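Local atomic coordinates of cobalt-precorrin-5B C(1)-methyltransferase (Archaeoglobus fulgidus, PDB entry 1SR8), a protein that probably catalyses the S-adenosyl-L-methionine-dependent methylation of C-1 in cobalt-precorrin-5B, giving cobalt-precorrin-6A on the anaerobic route to adenosylcobalamin. Residues T215-K218 / A219-A223. Sequence-based numbering, arbitrary orientation.
Sequences TGRK and AWLYA
Arg217 lays its guanidinium flat on the indole of Trp220, one turn further along the same helix, in a parallel cation-pi stack. The two planes are only 7° apart, with centres separated by 4.2 Å. Contact falls on the six-membered ring: Arg217 CZ and Trp220 CZ3 are 3.5 Å apart, CZ3 lying over the middle of the guanidinium while NH1 sits above the ring, offset toward its rim. Both side chains leave the backbone alike, each CG anti to its own N (chi1 -177° in both), which sends them off side by side; a bend at chi2 of Arg217 then folds its chain back over the indole. Beside the stack, Leu221 turns its CG to the carbonyl of Arg217, 3.4 Å from the O atom. Arg217 NH1 is also hydrogen-bonded to Ile6 O, near the N-terminus, while Trp220 NE1 makes a weak hydrogen bond to Pro232 O. With an alanine here instead of Arg217, this face of Trp220 would probably lose its guanidinium cover and Ile6 O its donor.

Beneath these side chains runs the first turn of the helix. Gly216 is its N-cap residue, and its O accepts the amide of Trp220, with N and O 2.9 Å apart; Leu221 N to Arg217 O (2.9 Å) and Tyr222 N to Lys218 O (3.0 Å) continue the ladder. On the inner side, the methyl CB of Ala219 lies 3.8 Å from Thr215 OG1, which makes a weak hydrogen bond to Phe254 N, and Ala219, Trp220 and Ala223 pack against strand 210-214. This is the start of the helix in a beta-alpha-beta crossover, in which helix 217-226 links strand 210-214 to its parallel neighbour 231-234 in the four-stranded sheet.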
loop_
_atom_site.group_PDB
_atom_site.type_symbol
_atom_site.label_atom_id
_atom_site.label_comp_id
_atom_site.label_asym_id
_atom_site.label_seq_id
_atom_site.Cartn_x
_atom_site.Cartn_y
_atom_site.Cartn_z
ATOM N N THR A 215 10.333 8.954 2.303
ATOM C CA THR A 215 9.161 9.341 1.512
ATOM C C THR A 215 8.213 8.203 1.121
ATOM O O THR A 215 7.025 8.431 0.877
ATOM C CB THR A 215 9.584 10.080 0.217
ATOM O OG1 THR A 215 10.537 9.287 -0.499
ATOM C CG2 THR A 215 10.196 11.419 0.545
ATOM N N GLY A 216 8.729 6.984 1.057
ATOM C CA GLY A 216 7.889 5.866 0.691
ATOM C C GLY A 216 8.561 4.555 1.020
ATOM O O GLY A 216 9.636 4.539 1.623
ATOM N N ARG A 217 7.942 3.451 0.616
ATOM C CA ARG A 217 8.489 2.134 0.893
ATOM C C ARG A 217 9.872 1.896 0.284
ATOM O O ARG A 217 10.725 1.297 0.922
ATOM C CB ARG A 217 7.515 1.052 0.413
ATOM C CG ARG A 217 7.944 -0.390 0.717
ATOM C CD ARG A 217 8.051 -0.650 2.219
ATOM N NE ARG A 217 8.219 -2.073 2.492
ATOM C CZ ARG A 217 7.999 -2.637 3.675
ATOM N NH1 ARG A 217 7.613 -1.893 4.702
ATOM N NH2 ARG A 217 8.126 -3.948 3.822
ATOM N N LYS A 218 10.102 2.348 -0.944
ATOM C CA LYS A 218 11.408 2.130 -1.562
ATOM C C LYS A 218 12.485 2.861 -0.782
ATOM O O LYS A 218 13.568 2.317 -0.563
ATOM C CB LYS A 218 11.404 2.589 -3.024
ATOM C CG LYS A 218 10.308 1.905 -3.851
ATOM C CD LYS A 218 10.389 2.220 -5.351
ATOM C CE LYS A 218 8.996 2.209 -6.000
ATOM N NZ LYS A 218 8.264 0.909 -5.850
ATOM N N ALA A 219 12.172 4.084 -0.356
ATOM C CA ALA A 219 13.089 4.911 0.429
ATOM C C ALA A 219 13.382 4.234 1.760
ATOM O O ALA A 219 14.522 4.209 2.233
ATOM C CB ALA A 219 12.476 6.276 0.679
ATOM N N TRP A 220 12.328 3.691 2.355
ATOM C CA TRP A 220 12.397 2.995 3.631
ATOM C C TRP A 220 13.343 1.806 3.520
ATOM O O TRP A 220 14.143 1.556 4.415
ATOM C CB TRP A 220 10.990 2.522 4.009
ATOM C CG TRP A 220 10.863 1.841 5.343
ATOM C CD1 TRP A 220 10.634 2.436 6.553
ATOM C CD2 TRP A 220 10.884 0.430 5.587
ATOM N NE1 TRP A 220 10.501 1.482 7.530
ATOM C CE2 TRP A 220 10.652 0.242 6.968
ATOM C CE3 TRP A 220 11.074 -0.693 4.773
ATOM C CZ2 TRP A 220 10.600 -1.028 7.554
ATOM C CZ3 TRP A 220 11.022 -1.955 5.354
ATOM C CH2 TRP A 220 10.787 -2.113 6.736
ATOM N N LEU A 221 13.239 1.070 2.416
ATOM C CA LEU A 221 14.084 -0.093 2.173
ATOM C C LEU A 221 15.521 0.364 2.011
ATOM O O LEU A 221 16.451 -0.297 2.469
ATOM C CB LEU A 221 13.640 -0.832 0.906
ATOM C CG LEU A 221 12.350 -1.651 1.025
ATOM C CD1 LEU A 221 11.905 -2.149 -0.342
ATOM C CD2 LEU A 221 12.582 -2.818 1.957
ATOM N N TYR A 222 15.699 1.503 1.358
ATOM C CA TYR A 222 17.033 2.035 1.153
ATOM C C TYR A 222 17.671 2.376 2.488
ATOM O O TYR A 222 18.809 2.013 2.744
ATOM C CB TYR A 222 16.980 3.288 0.295
ATOM C CG TYR A 222 18.342 3.790 -0.107
ATOM C CD1 TYR A 222 19.047 3.191 -1.159
ATOM C CD2 TYR A 222 18.927 4.874 0.552
ATOM C CE1 TYR A 222 20.300 3.668 -1.547
ATOM C CE2 TYR A 222 20.177 5.357 0.176
ATOM C CZ TYR A 222 20.857 4.755 -0.874
ATOM O OH TYR A 222 22.080 5.260 -1.269
ATOM N N ALA A 223 16.931 3.081 3.333
ATOM C CA ALA A 223 17.433 3.471 4.647
ATOM C C ALA A 223 17.750 2.246 5.510
ATOM O O ALA A 223 18.730 2.241 6.253
ATOM C CB ALA A 223 16.410 4.366 5.356
#